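Local coordinates for putative phenazine biosynthesis PhzC/PhzF protein (Clostridium difficile, PDB 4DUN) that probably acts as an isomerase of the PhzF family, at residues Y7-F12 with L77-V82; F17-P21 with N230-I234; N44-F50 with R61-P65; A67-L71 with Q99-L103. One frame throughout, in Å; residues are numbered along the deposited sequence.

Interaction 1. Residues Y7-F12 with L77-V82; sequences YIVDSF and LAAAYV
Residues 7-11 form an extended strand, and 77-82 lie mid-helix, with Tyr81 N to Leu77 O at 2.9 Å and Val82 N to Ala78 O at 3.0 Å. The axes pass 8.2 Å apart at 122°. Tyr7 CA faces Val82 CA at 7.6 Å, and Ser11 CA faces Ala78 CA at 5.6 Å. Tyr7, Val9 and Ser11 point their CA-CB bonds toward the helix; Ile8 and Asp10 point away.

Apolar packing centres on Val9 (t). Its CG1 meets Ala78 CB at 3.8 Å and Tyr81 CD2 at 3.9 Å. Its CG2 meets Val82 CG2 at 3.7 Å. This is the packing of helix 73-87 against one face of the sheet, as in the PhzF fold, where each half of the molecule wraps a sheet around a central helix. Strand 20-27 adds Val24 to the same core.

Two CH-pi contacts flank Val9. Val82 CG1 sits over the Tyr7 ring, 3.8 Å from its centroid. Leu77 CD1 sits over the Phe12 ring, 3.9 Å from its centroid. Phe12 follows the strand with positive phi (58°), and chi1 m brings its ring to Leu77.

Ser11 OG (m) lies 3.3 Å from Ala78 CB and bonds to His74 O. Tyr7 OH bonds to Glu5.

Interaction 2. Residues F17-P21 with N230-I234; sequences FKGNP and NRGGI
Three hydrogen bonds join the loops 17-19 and 230-232 of the PhzF fold, which lead into strands 20-27 and 233-239; these strands do not pair with each other. Arg231 NE donates to Gly19 O at 2.8 Å, and Arg231 NH2 donates to Lys18 O at 2.9 Å. Gly19 N donates to Gly232 O at 2.8 Å. The Arg231 rotamer is m, t, p, with chi4 99°. Its NH2 also forms a salt bridge with Glu42 of the second subunit, so the contact borders the dimer interface.

Water 2 bridges Lys18 NZ (2.8 Å) and Arg231 O (2.7 Å). Water 1 takes a weak bond from Lys18 NZ (3.4 Å) and donates to Asn230 O (2.9 Å).

Lys18 CA to Arg231 CA is 4.5 Å, and Gly19 CA to Gly233 CA is 4.7 Å. Gly19 (67/-161) and Gly232 (82/145) have positive phi, which favours glycine. The guanidinium is sandwiched, with Phe17 C over one face, 3.3 Å from Arg231 NH2, and Pro21 CD over the other, 3.6 Å from Arg231 NE.

Interaction 3. Residues N44-F50 with R61-P65; sequences NLPETAF and RWFTP
Strand 47-50 and strand 61-63 run antiparallel as arms of a beta hairpin, at 157° with axes 4.7 Å apart. Thr48-Phe63 and Phe50-Arg61 are hydrogen-bonded pairs. Thr48 N to Phe63 O is 2.8 Å and Phe63 N to Thr48 O 3.0 Å; Phe50 N to Arg61 O is 2.8 Å and Arg61 N to Phe50 O 3.0 Å. Ala49-Trp62 between them is non-hydrogen-bonded, CA to CA 4.4 Å. Asn44 leaves helix 33-43 with positive phi (59/23), and Leu45 and Pro46 lead into the strand.

Thr48, Phe50, Arg61 and Phe63 share one face. There Phe50 (m) and Phe63 (m) meet obliquely, CD1 to CD1 3.7 Å, with ring planes at 89°. Helix 33-43 covers Phe63. Arg61 extends away to a salt bridge with Glu68. Ala49 and Trp62 occupy the opposite face, Ala49 CB to Trp62 CD1 4.1 Å.

Glu47 is the predicted active-site residue. Its carboxylate lies near a bound buffer molecule and a nickel ion, consistent with a pocket here. Glu47 CA is 3.3 Å from Phe63 O, and Glu47 OE2 is 3.7 Å from Thr64 CG2. Beyond it, Pro65 packs on the loop, with its CG 3.3 Å from Leu45 O.

Interaction 4. Residues A67-L71 with Q99-L103; sequences AEIDL and QSGKL
This surface contact joins the short, weakly bonded strand at about 68-69 to the turn at 99-100, which leads from strand 93-98 into strand 101-108. Strands 68-69, 93-98 and 101-108 belong to the sheet of the PhzF fold, with strand 57-63 between strands 68-69 and 93-98. The nearest pair of CA atoms is Asp70 CA and Gln99 CA, 5.3 Å apart.

Two direct hydrogen bonds cross, each using a side-chain donor. Ser100 OG (chi1 m) donates to Asp70 O at 2.6 Å. Gln99 NE2 donates to Glu68 OE2 at 3.2 Å, with a nearly straight N-H...O angle of 174°. Glu68 is extended (t, t), and its OE2 also forms a salt bridge with Arg61. Its other oxygen, OE1, accepts from water 3 at 2.6 Å. The same water accepts a weak bond from Gln99 NE2 at 2.8 Å, so the two side chains are linked directly and through solvent. Gln99 reaches them with chi1 and chi2 both m.

Asp70 OD1 is hydrogen-bonded to the bound buffer molecule, near the predicted active-site pocket, and lies 3.5 Å from Gln99 CB. Gly101 follows the turn with backbone angles of 97/-167, where a CB would clash with the preceding carbonyl oxygen.

Apolar contact is modest. The end of the Leu71 side chain (t, p) comes near the turn: Leu71 CD1 lies 3.7 Å from Ser100 CB and 4.3 Å from Leu103 CD2.

Overall arrangement
From the N terminus, strand 4-11 enters interaction 1 and the 17-21 loop then enters interaction 2. Interaction 3 closes first, within the hairpin 47-63, and lies between the two ends of both earlier contacts. Interaction 4 opens at 67-71, just after it. Interaction 1 closes at 77-82, on helix 73-87, and so crosses interaction 4, which closes at 99-103. Interaction 2 closes last, at 230-234; it crosses interaction 1 and encloses interaction 4. Touching residues join neighbours: Asp10 with Phe17, Ile8 with Leu45, Pro21 with Pro46, and Arg61 with Glu68. Together they tie the early strands to the central helix and to the late strand 233-239.

Interaction 1. Residues Y7-F12 with L77-V82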
loop_
_atom_site.group_PDB
_atom_site.type_symbol
_atom_site.label_atom_id
_atom_site.label_comp_id
_atom_site.label_asym_id
_atom_site.label_seq_id
_atom_site.Cartn_x
_atom_site.Cartn_y
_atom_site.Cartn_z
ATOM N N TYR A 7 -12.346 9.020 1.852
ATOM C CA TYR A 7 -12.927 7.839 2.467
ATOM C C TYR A 7 -12.183 6.598 2.058
ATOM O O TYR A 7 -11.789 6.476 0.895
ATOM C CB TYR A 7 -14.408 7.673 2.003
ATOM C CG TYR A 7 -15.279 8.891 2.210
ATOM C CD1 TYR A 7 -15.317 9.917 1.267
ATOM C CD2 TYR A 7 -16.094 9.007 3.334
ATOM C CE1 TYR A 7 -16.104 11.055 1.464
ATOM C CE2 TYR A 7 -16.900 10.129 3.529
ATOM C CZ TYR A 7 -16.904 11.147 2.592
ATOM O OH TYR A 7 -17.704 12.248 2.795
ATOM N N ILE A 8 -12.036 5.653 2.986
ATOM C CA ILE A 8 -11.504 4.320 2.696
ATOM C C ILE A 8 -12.670 3.370 2.890
ATOM O O ILE A 8 -13.238 3.320 3.979
ATOM C CB ILE A 8 -10.273 3.892 3.526
ATOM C CG1 ILE A 8 -9.085 4.850 3.304
ATOM C CG2 ILE A 8 -9.907 2.428 3.165
ATOM C CD1 ILE A 8 -7.908 4.641 4.302
ATOM N N VAL A 9 -13.048 2.657 1.829
ATOM C CA VAL A 9 -14.230 1.791 1.814
ATOM C C VAL A 9 -13.860 0.401 1.342
ATOM O O VAL A 9 -13.144 0.269 0.344
ATOM C CB VAL A 9 -15.304 2.423 0.858
ATOM C CG1 VAL A 9 -16.528 1.513 0.660
ATOM C CG2 VAL A 9 -15.728 3.817 1.332
ATOM N N ASP A 10 -14.427 -0.629 2.001
ATOM C CA ASP A 10 -14.274 -2.036 1.595
ATOM C C ASP A 10 -15.486 -2.441 0.753
ATOM O O ASP A 10 -16.606 -2.431 1.265
ATOM C CB ASP A 10 -14.139 -2.944 2.843
ATOM C CG ASP A 10 -12.894 -2.643 3.672
ATOM O OD1 ASP A 10 -11.967 -1.974 3.137
ATOM O OD2 ASP A 10 -12.866 -3.026 4.855
ATOM N N SER A 11 -15.261 -2.795 -0.522
ATOM C CA SER A 11 -16.333 -3.188 -1.449
ATOM C C SER A 11 -16.563 -4.680 -1.413
ATOM O O SER A 11 -15.599 -5.432 -1.265
ATOM C CB SER A 11 -16.007 -2.753 -2.871
ATOM O OG SER A 11 -15.899 -1.342 -2.913
ATOM N N PHE A 12 -17.834 -5.114 -1.576
ATOM C CA PHE A 12 -18.248 -6.542 -1.500
ATOM C C PHE A 12 -17.846 -7.116 -0.112
ATOM O O PHE A 12 -17.357 -8.248 -0.010
ATOM C CB PHE A 12 -17.631 -7.388 -2.649
ATOM C CG PHE A 12 -18.075 -6.978 -4.030
ATOM C CD1 PHE A 12 -17.248 -6.202 -4.845
ATOM C CD2 PHE A 12 -19.312 -7.382 -4.529
ATOM C CE1 PHE A 12 -17.661 -5.821 -6.133
ATOM C CE2 PHE A 12 -19.715 -7.022 -5.824
ATOM C CZ PHE A 12 -18.895 -6.237 -6.613
ATOM N N LEU A 77 -18.282 0.589 -7.031
ATOM C CA LEU A 77 -19.235 0.255 -5.957
ATOM C C LEU A 77 -18.894 1.119 -4.717
ATOM O O LEU A 77 -19.791 1.744 -4.134
ATOM C CB LEU A 77 -19.163 -1.255 -5.642
ATOM C CG LEU A 77 -20.252 -1.826 -4.715
ATOM C CD1 LEU A 77 -20.472 -3.311 -4.987
ATOM C CD2 LEU A 77 -19.859 -1.675 -3.239
ATOM N N ALA A 78 -17.585 1.190 -4.341
ATOM C CA ALA A 78 -17.146 2.018 -3.205
ATOM C C ALA A 78 -17.546 3.499 -3.408
ATOM O O ALA A 78 -18.026 4.132 -2.464
ATOM C CB ALA A 78 -15.637 1.907 -3.005
ATOM N N ALA A 79 -17.326 4.048 -4.616
ATOM C CA ALA A 79 -17.690 5.443 -4.924
ATOM C C ALA A 79 -19.227 5.659 -4.774
ATOM O O ALA A 79 -19.637 6.664 -4.213
ATOM C CB ALA A 79 -17.240 5.811 -6.331
ATOM N N ALA A 80 -20.053 4.710 -5.252
ATOM C CA ALA A 80 -21.512 4.803 -5.140
ATOM C C ALA A 80 -21.917 4.777 -3.667
ATOM O O ALA A 80 -22.787 5.542 -3.265
ATOM C CB ALA A 80 -22.188 3.664 -5.900
ATOM N N TYR A 81 -21.260 3.921 -2.855
ATOM C CA TYR A 81 -21.509 3.845 -1.409
ATOM C C TYR A 81 -21.254 5.224 -0.775
ATOM O O TYR A 81 -22.088 5.740 -0.026
ATOM C CB TYR A 81 -20.620 2.751 -0.764
ATOM C CG TYR A 81 -20.576 2.829 0.755
ATOM C CD1 TYR A 81 -21.484 2.123 1.535
ATOM C CD2 TYR A 81 -19.650 3.648 1.408
ATOM C CE1 TYR A 81 -21.454 2.199 2.929
ATOM C CE2 TYR A 81 -19.643 3.768 2.798
ATOM C CZ TYR A 81 -20.537 3.028 3.554
ATOM O OH TYR A 81 -20.514 3.128 4.926
ATOM N N VAL A 82 -20.136 5.862 -1.147
ATOM C CA VAL A 82 -19.800 7.179 -0.616
ATOM C C VAL A 82 -20.868 8.222 -1.018
ATOM O O VAL A 82 -21.310 8.979 -0.149
ATOM C CB VAL A 82 -18.373 7.610 -1.038
ATOM C CG1 VAL A 82 -18.125 9.094 -0.731
ATOM C CG2 VAL A 82 -17.326 6.740 -0.343
#

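Interaction 2. Residues F17-P21 with N230-I234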
loop_
_atom_site.group_PDB
_atom_site.type_symbol
_atom_site.label_atom_id
_atom_site.label_comp_id
_atom_site.label_asym_id
_atom_site.label_seq_id
_atom_site.Cartn_x
_atom_site.Cartn_y
_atom_site.Cartn_z
ATOM N N PHE A 17 -12.367 -4.949 6.980
ATOM C CA PHE A 17 -11.118 -5.665 6.603
ATOM C C PHE A 17 -11.342 -6.815 5.596
ATOM O O PHE A 17 -10.416 -7.592 5.314
ATOM C CB PHE A 17 -10.371 -6.200 7.834
ATOM C CG PHE A 17 -10.208 -5.167 8.925
ATOM C CD1 PHE A 17 -9.601 -3.942 8.662
ATOM C CD2 PHE A 17 -10.663 -5.419 10.213
ATOM C CE1 PHE A 17 -9.446 -2.985 9.669
ATOM C CE2 PHE A 17 -10.490 -4.470 11.232
ATOM C CZ PHE A 17 -9.891 -3.257 10.954
ATOM N N LYS A 18 -12.555 -6.913 5.064
ATOM C CA LYS A 18 -12.910 -7.901 4.056
ATOM C C LYS A 18 -13.113 -7.168 2.735
ATOM O O LYS A 18 -12.943 -5.938 2.657
ATOM C CB LYS A 18 -14.166 -8.693 4.482
ATOM C CG LYS A 18 -13.947 -9.517 5.767
ATOM C CD LYS A 18 -15.038 -10.563 5.960
ATOM C CE LYS A 18 -14.835 -11.372 7.214
ATOM N NZ LYS A 18 -13.767 -12.392 7.042
ATOM N N GLY A 19 -13.415 -7.918 1.691
ATOM C CA GLY A 19 -13.680 -7.324 0.389
ATOM C C GLY A 19 -12.479 -6.673 -0.266
ATOM O O GLY A 19 -11.326 -6.955 0.101
ATOM N N ASN A 20 -12.750 -5.789 -1.236
ATOM C CA ASN A 20 -11.710 -5.110 -2.036
ATOM C C ASN A 20 -11.603 -3.621 -1.598
ATOM O O ASN A 20 -12.556 -2.860 -1.819
ATOM C CB ASN A 20 -12.040 -5.252 -3.533
ATOM C CG ASN A 20 -10.823 -5.224 -4.398
ATOM O OD1 ASN A 20 -9.828 -4.601 -4.043
ATOM N ND2 ASN A 20 -10.853 -5.916 -5.538
ATOM N N PRO A 21 -10.495 -3.202 -0.917
ATOM C CA PRO A 21 -10.430 -1.820 -0.403
ATOM C C PRO A 21 -10.115 -0.757 -1.466
ATOM O O PRO A 21 -9.284 -0.964 -2.359
ATOM C CB PRO A 21 -9.326 -1.885 0.662
ATOM C CG PRO A 21 -8.398 -2.954 0.157
ATOM C CD PRO A 21 -9.273 -3.964 -0.582
ATOM N N ASN A 230 -7.796 -13.934 0.604
ATOM C CA ASN A 230 -7.445 -13.748 2.020
ATOM C C ASN A 230 -8.514 -12.878 2.707
ATOM O O ASN A 230 -9.067 -13.272 3.731
ATOM C CB ASN A 230 -6.052 -13.085 2.118
ATOM C CG ASN A 230 -5.526 -12.892 3.521
ATOM O OD1 ASN A 230 -5.815 -13.665 4.447
ATOM N ND2 ASN A 230 -4.722 -11.854 3.703
ATOM N N ARG A 231 -8.854 -11.734 2.086
ATOM C CA ARG A 231 -9.863 -10.812 2.610
ATOM C C ARG A 231 -11.276 -11.385 2.434
ATOM O O ARG A 231 -12.077 -11.326 3.373
ATOM C CB ARG A 231 -9.729 -9.436 1.944
ATOM C CG ARG A 231 -8.406 -8.723 2.319
ATOM C CD ARG A 231 -8.275 -7.378 1.617
ATOM N NE ARG A 231 -9.355 -6.467 1.995
ATOM C CZ ARG A 231 -9.266 -5.497 2.900
ATOM N NH1 ARG A 231 -8.115 -5.261 3.523
ATOM N NH2 ARG A 231 -10.319 -4.744 3.175
ATOM N N GLY A 232 -11.536 -11.955 1.261
ATOM C CA GLY A 232 -12.794 -12.612 0.920
ATOM C C GLY A 232 -13.891 -11.671 0.491
ATOM O O GLY A 232 -14.002 -10.548 0.989
ATOM N N GLY A 233 -14.702 -12.133 -0.443
ATOM C CA GLY A 233 -15.821 -11.337 -0.923
ATOM C C GLY A 233 -17.072 -12.152 -1.124
ATOM O O GLY A 233 -17.001 -13.361 -1.330
ATOM N N ILE A 234 -18.221 -11.486 -1.011
ATOM C CA ILE A 234 -19.528 -12.084 -1.250
ATOM C C ILE A 234 -20.172 -11.290 -2.369
ATOM O O ILE A 234 -20.210 -10.059 -2.309
ATOM C CB ILE A 234 -20.409 -12.141 0.027
ATOM C CG1 ILE A 234 -19.760 -13.037 1.138
ATOM C CG2 ILE A 234 -21.844 -12.580 -0.315
ATOM C CD1 ILE A 234 -19.697 -14.612 0.822
HETATM O O HOH W 1 -10.588 -12.160 5.998
HETATM O O HOH W 2 -13.991 -13.015 4.321
#

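Interaction 3. Residues N44-F50 with R61-P65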
loop_
_atom_site.group_PDB
_atom_site.type_symbol
_atom_site.label_atom_id
_atom_site.label_comp_id
_atom_site.label_asym_id
_atom_site.label_seq_id
_atom_site.Cartn_x
_atom_site.Cartn_y
_atom_site.Cartn_z
ATOM N N ASN A 44 -1.553 4.508 -1.451
ATOM C CA ASN A 44 -1.015 3.166 -1.685
ATOM C C ASN A 44 -2.103 2.071 -1.601
ATOM O O ASN A 44 -1.800 0.896 -1.369
ATOM C CB ASN A 44 0.153 2.833 -0.736
ATOM C CG ASN A 44 1.038 1.763 -1.319
ATOM O OD1 ASN A 44 1.284 1.739 -2.541
ATOM N ND2 ASN A 44 1.445 0.806 -0.489
ATOM N N LEU A 45 -3.369 2.459 -1.810
ATOM C CA LEU A 45 -4.452 1.495 -1.859
ATOM C C LEU A 45 -4.547 0.957 -3.308
ATOM O O LEU A 45 -4.075 1.627 -4.226
ATOM C CB LEU A 45 -5.774 2.114 -1.357
ATOM C CG LEU A 45 -5.817 2.415 0.145
ATOM C CD1 LEU A 45 -7.072 3.205 0.513
ATOM C CD2 LEU A 45 -5.715 1.121 0.977
ATOM N N PRO A 46 -5.102 -0.261 -3.532
ATOM C CA PRO A 46 -5.144 -0.836 -4.899
ATOM C C PRO A 46 -5.646 0.160 -5.954
ATOM O O PRO A 46 -5.073 0.265 -7.046
ATOM C CB PRO A 46 -6.092 -2.019 -4.746
ATOM C CG PRO A 46 -5.857 -2.478 -3.323
ATOM C CD PRO A 46 -5.674 -1.202 -2.533
ATOM N N GLU A 47 -6.668 0.942 -5.582
ATOM C CA GLU A 47 -7.155 2.068 -6.373
ATOM C C GLU A 47 -7.630 3.182 -5.467
ATOM O O GLU A 47 -8.147 2.913 -4.367
ATOM C CB GLU A 47 -8.335 1.673 -7.300
ATOM C CG GLU A 47 -7.973 0.896 -8.563
ATOM C CD GLU A 47 -7.815 -0.605 -8.402
ATOM O OE1 GLU A 47 -8.192 -1.152 -7.337
ATOM O OE2 GLU A 47 -7.271 -1.233 -9.340
ATOM N N THR A 48 -7.494 4.432 -5.951
ATOM C CA THR A 48 -8.153 5.622 -5.412
ATOM C C THR A 48 -9.081 6.111 -6.512
ATOM O O THR A 48 -8.628 6.381 -7.639
ATOM C CB THR A 48 -7.196 6.728 -4.917
ATOM O OG1 THR A 48 -6.444 6.192 -3.833
ATOM C CG2 THR A 48 -7.965 7.972 -4.423
ATOM N N ALA A 49 -10.372 6.223 -6.182
ATOM C CA ALA A 49 -11.422 6.749 -7.054
ATOM C C ALA A 49 -11.566 8.250 -6.801
ATOM O O ALA A 49 -11.482 8.691 -5.646
ATOM C CB ALA A 49 -12.740 6.033 -6.781
ATOM N N PHE A 50 -11.696 9.030 -7.866
ATOM C CA PHE A 50 -11.863 10.483 -7.764
ATOM C C PHE A 50 -13.186 10.832 -8.371
ATOM O O PHE A 50 -13.391 10.554 -9.556
ATOM C CB PHE A 50 -10.726 11.240 -8.485
ATOM C CG PHE A 50 -9.393 11.055 -7.830
ATOM C CD1 PHE A 50 -8.576 9.975 -8.167
ATOM C CD2 PHE A 50 -8.946 11.954 -6.867
ATOM C CE1 PHE A 50 -7.370 9.754 -7.496
ATOM C CE2 PHE A 50 -7.721 11.739 -6.205
ATOM C CZ PHE A 50 -6.953 10.642 -6.522
ATOM N N ARG A 61 -12.996 8.957 -12.106
ATOM C CA ARG A 61 -11.729 8.364 -12.516
ATOM C C ARG A 61 -11.124 7.466 -11.420
ATOM O O ARG A 61 -11.399 7.637 -10.297
ATOM C CB ARG A 61 -10.701 9.419 -12.938
ATOM C CG ARG A 61 -11.138 10.348 -14.051
ATOM C CD ARG A 61 -10.107 11.460 -14.307
ATOM N NE ARG A 61 -10.495 12.452 -15.303
ATOM C CZ ARG A 61 -10.028 12.466 -16.542
ATOM N NH1 ARG A 61 -9.188 11.558 -16.937
ATOM N NH2 ARG A 61 -10.388 13.390 -17.392
ATOM N N TRP A 62 -10.319 6.524 -11.834
ATOM C CA TRP A 62 -9.635 5.642 -10.925
ATOM C C TRP A 62 -8.155 5.597 -11.242
ATOM O O TRP A 62 -7.767 5.526 -12.368
ATOM C CB TRP A 62 -10.167 4.212 -10.977
ATOM C CG TRP A 62 -11.627 4.024 -11.158
ATOM C CD1 TRP A 62 -12.545 3.819 -10.191
ATOM C CD2 TRP A 62 -12.331 3.976 -12.382
ATOM N NE1 TRP A 62 -13.753 3.644 -10.715
ATOM C CE2 TRP A 62 -13.671 3.762 -12.069
ATOM C CE3 TRP A 62 -11.961 4.106 -13.709
ATOM C CZ2 TRP A 62 -14.628 3.653 -13.019
ATOM C CZ3 TRP A 62 -12.916 4.024 -14.640
ATOM C CH2 TRP A 62 -14.234 3.802 -14.302
ATOM N N PHE A 63 -7.366 5.582 -10.185
ATOM C CA PHE A 63 -5.919 5.502 -10.290
ATOM C C PHE A 63 -5.390 4.430 -9.374
ATOM O O PHE A 63 -5.758 4.392 -8.195
ATOM C CB PHE A 63 -5.297 6.846 -9.884
ATOM C CG PHE A 63 -5.455 7.955 -10.880
ATOM C CD1 PHE A 63 -6.671 8.630 -11.009
ATOM C CD2 PHE A 63 -4.378 8.375 -11.652
ATOM C CE1 PHE A 63 -6.806 9.685 -11.918
ATOM C CE2 PHE A 63 -4.518 9.441 -12.552
ATOM C CZ PHE A 63 -5.736 10.078 -12.682
ATOM N N THR A 64 -4.495 3.587 -9.890
ATOM C CA THR A 64 -3.758 2.675 -9.017
ATOM C C THR A 64 -2.610 3.539 -8.435
ATOM O O THR A 64 -2.424 4.664 -8.916
ATOM C CB THR A 64 -3.212 1.458 -9.804
ATOM O OG1 THR A 64 -2.191 1.935 -10.686
ATOM C CG2 THR A 64 -4.303 0.672 -10.560
ATOM N N PRO A 65 -1.732 3.024 -7.554
ATOM C CA PRO A 65 -0.585 3.847 -7.113
ATOM C C PRO A 65 0.398 4.193 -8.259
ATOM O O PRO A 65 1.301 5.012 -8.057
ATOM C CB PRO A 65 0.098 2.941 -6.084
ATOM C CG PRO A 65 -1.031 2.086 -5.539
ATOM C CD PRO A 65 -1.793 1.750 -6.802
#

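Interaction 4. Residues A67-L71 with Q99-L103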
loop_
_atom_site.group_PDB
_atom_site.type_symbol
_atom_site.label_atom_id
_atom_site.label_comp_id
_atom_site.label_asym_id
_atom_site.label_seq_id
_atom_site.Cartn_x
_atom_site.Cartn_y
_atom_site.Cartn_z
ATOM N N ALA A 67 -0.791 4.230 -12.140
ATOM C CA ALA A 67 -1.374 4.758 -13.374
ATOM C C ALA A 67 -2.866 4.957 -13.297
ATOM O O ALA A 67 -3.548 4.325 -12.478
ATOM C CB ALA A 67 -1.072 3.805 -14.532
ATOM N N GLU A 68 -3.391 5.770 -14.220
ATOM C CA GLU A 68 -4.830 5.903 -14.371
ATOM C C GLU A 68 -5.349 4.673 -15.123
ATOM O O GLU A 68 -4.663 4.174 -16.011
ATOM C CB GLU A 68 -5.172 7.180 -15.124
ATOM C CG GLU A 68 -6.670 7.434 -15.133
ATOM C CD GLU A 68 -7.157 8.676 -15.854
ATOM O OE1 GLU A 68 -6.316 9.448 -16.368
ATOM O OE2 GLU A 68 -8.389 8.905 -15.844
ATOM N N ILE A 69 -6.521 4.156 -14.741
ATOM C CA ILE A 69 -7.092 2.971 -15.398
ATOM C C ILE A 69 -8.437 3.364 -15.991
ATOM O O ILE A 69 -8.998 4.401 -15.604
ATOM C CB ILE A 69 -7.155 1.738 -14.464
ATOM C CG1 ILE A 69 -8.006 2.024 -13.196
ATOM C CG2 ILE A 69 -5.731 1.247 -14.144
ATOM C CD1 ILE A 69 -8.284 0.812 -12.329
ATOM N N ASP A 70 -8.954 2.552 -16.929
ATOM C CA ASP A 70 -10.181 2.917 -17.646
ATOM C C ASP A 70 -11.458 2.243 -17.155
ATOM O O ASP A 70 -12.549 2.591 -17.621
ATOM C CB ASP A 70 -10.002 2.638 -19.144
ATOM C CG ASP A 70 -8.920 3.493 -19.779
ATOM O OD1 ASP A 70 -8.675 4.621 -19.276
ATOM O OD2 ASP A 70 -8.289 3.023 -20.744
ATOM N N LEU A 71 -11.339 1.275 -16.253
ATOM C CA LEU A 71 -12.507 0.592 -15.708
ATOM C C LEU A 71 -12.152 -0.022 -14.378
ATOM O O LEU A 71 -11.054 -0.568 -14.227
ATOM C CB LEU A 71 -13.017 -0.501 -16.674
ATOM C CG LEU A 71 -14.483 -0.936 -16.536
ATOM C CD1 LEU A 71 -15.459 0.210 -16.871
ATOM C CD2 LEU A 71 -14.784 -2.087 -17.472
ATOM N N GLN A 99 -13.952 7.083 -18.361
ATOM C CA GLN A 99 -13.140 6.818 -19.570
ATOM C C GLN A 99 -13.817 5.780 -20.462
ATOM O O GLN A 99 -13.575 5.771 -21.664
ATOM C CB GLN A 99 -11.756 6.275 -19.172
ATOM C CG GLN A 99 -10.848 7.288 -18.482
ATOM C CD GLN A 99 -10.157 8.217 -19.438
ATOM O OE1 GLN A 99 -10.441 8.256 -20.643
ATOM N NE2 GLN A 99 -9.222 8.986 -18.915
ATOM N N SER A 100 -14.606 4.870 -19.851
ATOM C CA SER A 100 -15.297 3.776 -20.561
ATOM C C SER A 100 -16.807 4.016 -20.724
ATOM O O SER A 100 -17.560 3.078 -20.981
ATOM C CB SER A 100 -15.059 2.448 -19.842
ATOM O OG SER A 100 -13.685 2.133 -19.964
ATOM N N GLY A 101 -17.231 5.263 -20.628
ATOM C CA GLY A 101 -18.633 5.606 -20.816
ATOM C C GLY A 101 -19.400 5.724 -19.521
ATOM O O GLY A 101 -18.810 5.813 -18.439
ATOM N N LYS A 102 -20.720 5.774 -19.638
ATOM C CA LYS A 102 -21.584 5.950 -18.478
ATOM C C LYS A 102 -21.734 4.647 -17.689
ATOM O O LYS A 102 -22.014 3.604 -18.279
ATOM C CB LYS A 102 -22.963 6.467 -18.920
ATOM C CG LYS A 102 -23.909 6.764 -17.750
ATOM C CD LYS A 102 -25.168 7.535 -18.181
ATOM C CE LYS A 102 -26.258 6.705 -18.783
ATOM N NZ LYS A 102 -27.544 7.454 -18.785
ATOM N N LEU A 103 -21.599 4.727 -16.363
ATOM C CA LEU A 103 -21.818 3.577 -15.484
ATOM C C LEU A 103 -22.941 3.895 -14.520
ATOM O O LEU A 103 -22.964 4.977 -13.909
ATOM C CB LEU A 103 -20.560 3.166 -14.704
ATOM C CG LEU A 103 -19.284 2.862 -15.489
ATOM C CD1 LEU A 103 -18.134 2.674 -14.521
ATOM C CD2 LEU A 103 -19.438 1.628 -16.372
HETATM O O HOH W 3 -6.859 10.553 -18.711
#